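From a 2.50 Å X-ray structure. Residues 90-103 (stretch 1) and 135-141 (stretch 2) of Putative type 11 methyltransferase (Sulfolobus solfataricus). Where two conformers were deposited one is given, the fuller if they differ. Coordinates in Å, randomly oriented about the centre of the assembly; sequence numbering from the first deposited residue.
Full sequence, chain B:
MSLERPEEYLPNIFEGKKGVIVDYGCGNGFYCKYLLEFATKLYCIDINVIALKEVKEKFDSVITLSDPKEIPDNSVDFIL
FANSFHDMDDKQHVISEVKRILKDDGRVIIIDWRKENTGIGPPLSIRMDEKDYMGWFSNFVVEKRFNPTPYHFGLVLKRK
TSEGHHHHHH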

ATOM      1  N   ASP B  90      -4.917   2.261 -19.772  1.00 28.93           N
ATOM      2  CA  ASP B  90      -5.417   0.939 -19.593  1.00 28.23           C
ATOM      3  C   ASP B  90      -6.847   0.852 -18.980  1.00 27.92           C
ATOM      4  O   ASP B  90      -7.091   0.285 -17.935  1.00 29.13           O
ATOM      5  CB  ASP B  90      -4.389   0.192 -18.778  1.00 27.76           C
ATOM      6  CG  ASP B  90      -3.026   0.212 -19.441  1.00 28.95           C
ATOM      7  OD1 ASP B  90      -2.925   0.108 -20.682  1.00 28.82           O
ATOM      8  OD2 ASP B  90      -2.015   0.370 -18.743  1.00 32.23           O
ATOM      9  N   LYS B  91      -7.798   1.420 -19.656  1.00 26.65           N
ATOM     10  CA  LYS B  91      -9.111   1.500 -19.125  1.00 26.18           C
ATOM     11  C   LYS B  91      -9.692   0.117 -18.815  1.00 27.14           C
ATOM     12  O   LYS B  91     -10.314  -0.017 -17.752  1.00 26.19           O
ATOM     13  CB  LYS B  91      -9.998   2.341 -20.022  1.00 25.53           C
ATOM     14  CG  LYS B  91      -9.621   3.830 -20.036  1.00 23.33           C
ATOM     15  CD  LYS B  91     -10.545   4.588 -20.978  1.00 27.38           C
ATOM     16  CE  LYS B  91     -10.372   6.100 -21.041  1.00 28.96           C
ATOM     17  NZ  LYS B  91      -8.940   6.543 -21.149  1.00 30.72           N
ATOM     18  N   GLN B  92      -9.410  -0.913 -19.644  1.00 27.28           N
ATOM     19  CA  GLN B  92      -9.942  -2.247 -19.352  0.50 27.69           C
ATOM     20  C   GLN B  92      -9.251  -2.847 -18.123  1.00 27.94           C
ATOM     21  O   GLN B  92      -9.896  -3.553 -17.337  1.00 28.23           O
ATOM     22  CB  GLN B  92      -9.858  -3.201 -20.545  0.50 27.54           C
ATOM     23  CG  GLN B  92     -10.751  -2.854 -21.711  0.50 28.35           C
ATOM     24  CD  GLN B  92     -12.213  -3.228 -21.522  0.50 30.67           C
ATOM     25  OE1 GLN B  92     -12.675  -3.508 -20.409  0.50 30.63           O
ATOM     26  NE2 GLN B  92     -12.961  -3.239 -22.635  0.50 31.53           N
ATOM     27  N   HIS B  93      -7.960  -2.565 -17.936  1.00 28.54           N
ATOM     28  CA  HIS B  93      -7.261  -2.993 -16.712  1.00 28.94           C
ATOM     29  C   HIS B  93      -7.859  -2.294 -15.477  1.00 29.09           C
ATOM     30  O   HIS B  93      -7.979  -2.910 -14.410  1.00 29.24           O
ATOM     31  CB  HIS B  93      -5.780  -2.673 -16.810  1.00 28.95           C
ATOM     32  CG  HIS B  93      -5.026  -2.786 -15.524  1.00 30.71           C
ATOM     33  ND1 HIS B  93      -4.600  -3.994 -15.000  1.00 32.56           N
ATOM     34  CD2 HIS B  93      -4.559  -1.822 -14.685  1.00 33.71           C
ATOM     35  CE1 HIS B  93      -3.900  -3.765 -13.899  1.00 33.98           C
ATOM     36  NE2 HIS B  93      -3.845  -2.453 -13.694  1.00 32.38           N
ATOM     37  N   VAL B  94      -8.220  -1.014 -15.629  1.00 28.31           N
ATOM     38  CA  VAL B  94      -8.837  -0.281 -14.541  1.00 28.18           C
ATOM     39  C   VAL B  94     -10.211  -0.879 -14.119  1.00 29.70           C
ATOM     40  O   VAL B  94     -10.428  -1.139 -12.960  1.00 30.02           O
ATOM     41  CB  VAL B  94      -8.994   1.194 -14.915  1.00 28.60           C
ATOM     42  CG1 VAL B  94     -10.017   1.901 -13.978  1.00 24.54           C
ATOM     43  CG2 VAL B  94      -7.620   1.858 -14.959  1.00 21.00           C
ATOM     44  N   ILE B  95     -11.123  -1.101 -15.061  1.00 30.97           N
ATOM     45  CA  ILE B  95     -12.400  -1.756 -14.784  1.00 31.38           C
ATOM     46  C   ILE B  95     -12.215  -3.107 -14.147  1.00 31.93           C
ATOM     47  O   ILE B  95     -12.848  -3.427 -13.167  1.00 33.11           O
ATOM     48  CB  ILE B  95     -13.191  -2.010 -16.057  1.00 31.29           C
ATOM     49  CG1 ILE B  95     -13.497  -0.698 -16.771  1.00 32.60           C
ATOM     50  CG2 ILE B  95     -14.433  -2.776 -15.734  1.00 29.69           C
ATOM     51  CD1 ILE B  95     -13.863   0.454 -15.882  1.00 30.99           C
ATOM     52  N   SER B  96     -11.339  -3.912 -14.708  1.00 31.93           N
ATOM     53  CA  SER B  96     -10.997  -5.167 -14.079  1.00 31.64           C
ATOM     54  C   SER B  96     -10.538  -5.085 -12.587  1.00 31.12           C
ATOM     55  O   SER B  96     -10.911  -5.913 -11.768  1.00 30.48           O
ATOM     56  CB  SER B  96      -9.928  -5.816 -14.917  1.00 31.35           C
ATOM     57  OG  SER B  96      -9.642  -7.055 -14.352  1.00 33.81           O
ATOM     58  N   GLU B  97      -9.714  -4.102 -12.252  1.00 31.12           N
ATOM     59  CA  GLU B  97      -9.248  -3.908 -10.887  1.00 31.12           C
ATOM     60  C   GLU B  97     -10.321  -3.330  -9.981  1.00 30.71           C
ATOM     61  O   GLU B  97     -10.398  -3.661  -8.797  1.00 29.48           O
ATOM     62  CB  GLU B  97      -8.058  -2.981 -10.878  1.00 31.25           C
ATOM     63  CG  GLU B  97      -6.743  -3.625 -11.371  1.00 34.86           C
ATOM     64  CD  GLU B  97      -6.297  -4.778 -10.537  1.00 36.42           C
ATOM     65  OE1 GLU B  97      -5.613  -4.550  -9.533  1.00 39.34           O
ATOM     66  OE2 GLU B  97      -6.629  -5.936 -10.886  1.00 43.00           O
ATOM     67  N   VAL B  98     -11.108  -2.417 -10.530  1.00 30.88           N
ATOM     68  CA  VAL B  98     -12.279  -1.921  -9.862  1.00 31.23           C
ATOM     69  C   VAL B  98     -13.150  -3.125  -9.458  1.00 32.19           C
ATOM     70  O   VAL B  98     -13.540  -3.240  -8.318  1.00 32.42           O
ATOM     71  CB  VAL B  98     -13.106  -0.951 -10.774  1.00 31.40           C
ATOM     72  CG1 VAL B  98     -14.561  -0.929 -10.308  1.00 30.27           C
ATOM     73  CG2 VAL B  98     -12.463   0.481 -10.821  1.00 30.01           C
ATOM     74  N   LYS B  99     -13.402  -4.056 -10.368  1.00 32.48           N
ATOM     75  CA  LYS B  99     -14.252  -5.177 -10.018  1.00 33.19           C
ATOM     76  C   LYS B  99     -13.634  -6.073  -8.996  1.00 33.73           C
ATOM     77  O   LYS B  99     -14.354  -6.672  -8.211  1.00 35.17           O
ATOM     78  CB  LYS B  99     -14.697  -5.984 -11.238  1.00 33.19           C
ATOM     79  CG  LYS B  99     -15.621  -5.189 -12.118  1.00 35.56           C
ATOM     80  CD  LYS B  99     -16.184  -5.966 -13.300  1.00 40.08           C
ATOM     81  CE  LYS B  99     -15.145  -6.560 -14.240  1.00 45.40           C
ATOM     82  NZ  LYS B  99     -15.668  -6.839 -15.644  1.00 48.65           N
ATOM     83  N   ARG B 100     -12.311  -6.197  -8.975  1.00 33.99           N
ATOM     84  CA  ARG B 100     -11.684  -7.147  -8.050  1.00 33.25           C
ATOM     85  C   ARG B 100     -11.655  -6.584  -6.620  1.00 33.82           C
ATOM     86  O   ARG B 100     -11.873  -7.344  -5.679  1.00 34.33           O
ATOM     87  CB  ARG B 100     -10.296  -7.544  -8.536  1.00 32.74           C
ATOM     88  CG  ARG B 100      -9.345  -8.178  -7.540  1.00 31.83           C
ATOM     89  CD  ARG B 100      -7.862  -8.278  -8.079  1.00 31.44           C
ATOM     90  NE  ARG B 100      -7.105  -7.029  -7.982  1.00 27.84           N
ATOM     91  CZ  ARG B 100      -6.688  -6.471  -6.848  1.00 29.58           C
ATOM     92  NH1 ARG B 100      -6.919  -7.044  -5.678  1.00 31.46           N
ATOM     93  NH2 ARG B 100      -6.003  -5.327  -6.864  1.00 28.17           N
ATOM     94  N   ILE B 101     -11.407  -5.283  -6.464  1.00 33.37           N
ATOM     95  CA  ILE B 101     -11.188  -4.721  -5.146  1.00 33.42           C
ATOM     96  C   ILE B 101     -12.487  -4.315  -4.493  1.00 34.07           C
ATOM     97  O   ILE B 101     -12.581  -4.341  -3.305  1.00 33.96           O
ATOM     98  CB  ILE B 101     -10.187  -3.530  -5.123  1.00 33.38           C
ATOM     99  CG1 ILE B 101     -10.682  -2.359  -5.963  1.00 33.87           C
ATOM    100  CG2 ILE B 101      -8.796  -3.974  -5.577  1.00 32.37           C
ATOM    101  CD1 ILE B 101      -9.793  -1.102  -5.879  1.00 33.41           C
ATOM    102  N   LEU B 102     -13.495  -3.943  -5.268  1.00 35.19           N
ATOM    103  CA  LEU B 102     -14.782  -3.506  -4.717  1.00 35.99           C
ATOM    104  C   LEU B 102     -15.569  -4.675  -4.053  1.00 37.24           C
ATOM    105  O   LEU B 102     -15.562  -5.806  -4.551  1.00 35.96           O
ATOM    106  CB  LEU B 102     -15.633  -2.880  -5.825  1.00 35.42           C
ATOM    107  CG  LEU B 102     -16.825  -2.028  -5.402  1.00 34.47           C
ATOM    108  CD1 LEU B 102     -16.381  -0.716  -4.720  1.00 29.79           C
ATOM    109  CD2 LEU B 102     -17.734  -1.769  -6.605  1.00 29.71           C
ATOM    110  N   LYS B 103     -16.233  -4.400  -2.928  1.00 39.01           N
ATOM    111  CA  LYS B 103     -17.118  -5.418  -2.298  1.00 40.18           C
ATOM    112  C   LYS B 103     -18.362  -5.665  -3.154  1.00 40.70           C
ATOM    113  O   LYS B 103     -18.666  -4.918  -4.087  1.00 40.96           O
ATOM    114  CB  LYS B 103     -17.569  -4.999  -0.902  1.00 40.09           C
ATOM    115  CG  LYS B 103     -16.507  -4.847   0.184  1.00 42.59           C
ATOM    116  CD  LYS B 103     -17.243  -4.570   1.503  1.00 48.97           C
ATOM    117  CE  LYS B 103     -16.350  -4.363   2.727  1.00 52.17           C
ATOM    118  NZ  LYS B 103     -15.641  -5.652   3.151  1.00 53.65           N
TER
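Stretch 2, residues 135-141: GWFSNFV

Stretch 1 is a single helix, Lys 91 to Ile 101, that passes into a strand at Leu 102. Stretch 2 contains the last two residues of a helix that begins earlier in the chain, a type I beta turn and the start of a strand, and it runs along the first helix in the same sense: its early residues meet the N-terminal turns and its later ones the C-terminal end. The register follows from the backbone, with the CA of Ile 95 lying 6.8 Å from the CA of Phe 137, and the CA of Lys 99 lying 8.8 Å from the CA of Asn 139. The backbones thus draw apart toward the second pair, and side chains span the wider gap.

Gly 135 is still helical and makes no contact. Trp 136, also helical, has the largest area covered by the other stretch, 114 Å². Its CB leaves sideways, but with chi1 at m the end of the side chain comes nearer, and the indole meets Lys 91 and Gln 92. Lys 91 CB lies over one face of the indole, 3.6 Å from Trp 136 CZ3 and 3.9 Å from the centroid of the six-membered ring, a CH-pi contact 21° off the ring normal. The methylene base of the lysine serves the ring while its amine end leads away. Gln 92 takes the ring edge, its CD 3.9 Å from Trp 136 CZ3. The carbonyl of Trp 136 is used as well: Ile 95 CG1 packs 3.5 Å from Trp 136 O, and a water bridges the two stretches, the O of water 1 donating to Trp 136 O at 3.1 Å and to Gln 92 OE1 at 2.5 Å.

Phe 137 is the first residue to leave helical phi/psi, and it opens the type I turn that ends at Phe 140. Its side chain, again m, comes nearer than its sideways CB suggests. Ile 95 CD1 sits over one ring face, 3.8 Å from Phe 137 CZ and 3.8 Å from the ring centroid, only 12° off the normal. The same methyl lies 4.2 Å from Trp 136 CB, so one isoleucine, m at both chi angles, packs against two consecutive residues where the helix gives way to the turn.

Ser 138 makes no contact, but the turn carries the chain on to Asn 139, whose CB points toward the helix. There Lys 99 NZ donates a hydrogen bond to Asn 139 OD1 at 2.9 Å, a polar tie between partly exposed residues. Phe 140 N returns to Phe 137 O with a weak bond of 3.2 Å, closing the turn as strand conformation begins.

Phe 140 is buried, and its CA-to-CB bond points toward stretch 1. Its CZ lies 4.0 Å from Val 98 CG1 and 4.0 Å from Lys 99 CG, and its CE1 is 4.0 Å from Leu 102 CD2. Lysine and leucine meet the ring edge. Val 141 is already out of reach. The rule is economical: aliphatic carbon against aromatic rings, with polar links beside them.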

ATOM      1  N   GLY B 135     -20.628   2.299 -20.970  1.00 37.20           N
ATOM      2  CA  GLY B 135     -19.940   1.377 -21.849  1.00 36.44           C
ATOM      3  C   GLY B 135     -18.764   0.715 -21.148  1.00 36.54           C
ATOM      4  O   GLY B 135     -18.570  -0.468 -21.295  1.00 37.17           O
ATOM      5  N   TRP B 136     -17.997   1.463 -20.360  1.00 36.34           N
ATOM      6  CA  TRP B 136     -16.878   0.890 -19.593  1.00 36.29           C
ATOM      7  C   TRP B 136     -17.303   0.166 -18.308  1.00 37.43           C
ATOM      8  O   TRP B 136     -16.785  -0.917 -17.942  1.00 36.47           O
ATOM      9  CB  TRP B 136     -15.888   1.990 -19.202  1.00 35.24           C
ATOM     10  CG  TRP B 136     -15.264   2.576 -20.360  1.00 33.76           C
ATOM     11  CD1 TRP B 136     -15.594   3.753 -20.971  1.00 34.03           C
ATOM     12  CD2 TRP B 136     -14.210   2.020 -21.110  1.00 31.63           C
ATOM     13  NE1 TRP B 136     -14.810   3.951 -22.058  1.00 31.47           N
ATOM     14  CE2 TRP B 136     -13.946   2.899 -22.171  1.00 32.29           C
ATOM     15  CE3 TRP B 136     -13.479   0.837 -21.012  1.00 33.67           C
ATOM     16  CZ2 TRP B 136     -12.940   2.658 -23.118  1.00 32.12           C
ATOM     17  CZ3 TRP B 136     -12.486   0.597 -21.949  1.00 33.71           C
ATOM     18  CH2 TRP B 136     -12.240   1.503 -23.001  1.00 31.69           C
ATOM     19  N   PHE B 137     -18.212   0.810 -17.589  1.00 38.42           N
ATOM     20  CA  PHE B 137     -18.696   0.286 -16.348  1.00 39.33           C
ATOM     21  C   PHE B 137     -19.954  -0.504 -16.628  1.00 41.37           C
ATOM     22  O   PHE B 137     -20.977  -0.279 -16.005  1.00 41.66           O
ATOM     23  CB  PHE B 137     -18.957   1.433 -15.391  1.00 38.89           C
ATOM     24  CG  PHE B 137     -17.703   2.091 -14.874  1.00 37.70           C
ATOM     25  CD1 PHE B 137     -17.162   1.710 -13.664  1.00 37.76           C
ATOM     26  CD2 PHE B 137     -17.061   3.083 -15.600  1.00 36.17           C
ATOM     27  CE1 PHE B 137     -16.019   2.295 -13.187  1.00 36.53           C
ATOM     28  CE2 PHE B 137     -15.940   3.673 -15.131  1.00 33.73           C
ATOM     29  CZ  PHE B 137     -15.407   3.280 -13.923  1.00 36.73           C
ATOM     30  N   SER B 138     -19.846  -1.467 -17.546  1.00 43.66           N
ATOM     31  CA  SER B 138     -20.997  -2.213 -18.076  1.00 45.33           C
ATOM     32  C   SER B 138     -21.570  -3.319 -17.174  1.00 46.01           C
ATOM     33  O   SER B 138     -22.619  -3.877 -17.514  1.00 46.40           O
ATOM     34  CB  SER B 138     -20.578  -2.871 -19.377  1.00 46.06           C
ATOM     35  OG  SER B 138     -19.491  -3.756 -19.094  1.00 47.73           O
ATOM     36  N   ASN B 139     -20.877  -3.657 -16.081  1.00 46.37           N
ATOM     37  CA  ASN B 139     -21.411  -4.564 -15.059  1.00 47.58           C
ATOM     38  C   ASN B 139     -22.001  -3.761 -13.893  1.00 47.41           C
ATOM     39  O   ASN B 139     -22.064  -4.242 -12.749  1.00 46.87           O
ATOM     40  CB  ASN B 139     -20.315  -5.486 -14.519  1.00 48.03           C
ATOM     41  CG  ASN B 139     -19.538  -6.191 -15.625  1.00 51.58           C
ATOM     42  OD1 ASN B 139     -18.373  -5.815 -15.955  1.00 57.68           O
ATOM     43  ND2 ASN B 139     -20.170  -7.195 -16.231  1.00 52.01           N
ATOM     44  N   PHE B 140     -22.383  -2.513 -14.173  1.00 47.04           N
ATOM     45  CA  PHE B 140     -22.861  -1.611 -13.132  1.00 46.59           C
ATOM     46  C   PHE B 140     -24.070  -0.878 -13.623  1.00 46.44           C
ATOM     47  O   PHE B 140     -24.255  -0.698 -14.816  1.00 46.26           O
ATOM     48  CB  PHE B 140     -21.789  -0.587 -12.755  1.00 46.61           C
ATOM     49  CG  PHE B 140     -20.542  -1.194 -12.184  1.00 45.71           C
ATOM     50  CD1 PHE B 140     -20.321  -1.194 -10.832  1.00 43.86           C
ATOM     51  CD2 PHE B 140     -19.581  -1.753 -13.019  1.00 44.10           C
ATOM     52  CE1 PHE B 140     -19.183  -1.773 -10.324  1.00 43.92           C
ATOM     53  CE2 PHE B 140     -18.460  -2.336 -12.514  1.00 42.13           C
ATOM     54  CZ  PHE B 140     -18.253  -2.346 -11.178  1.00 43.50           C
ATOM     55  N   VAL B 141     -24.878  -0.421 -12.689  1.00 47.10           N
ATOM     56  CA  VAL B 141     -26.030   0.427 -13.022  1.00 47.95           C
ATOM     57  C   VAL B 141     -25.967   1.695 -12.213  1.00 47.60           C
ATOM     58  O   VAL B 141     -25.439   1.701 -11.113  1.00 46.79           O
ATOM     59  CB  VAL B 141     -27.444  -0.307 -12.829  1.00 48.36           C
ATOM     60  CG1 VAL B 141     -27.839  -1.015 -14.143  1.00 48.53           C
ATOM     61  CG2 VAL B 141     -27.429  -1.306 -11.680  1.00 47.66           C
TER
HETATM   62  O   HOH W   1     -15.011  -2.749 -19.751  1.00 39.77           O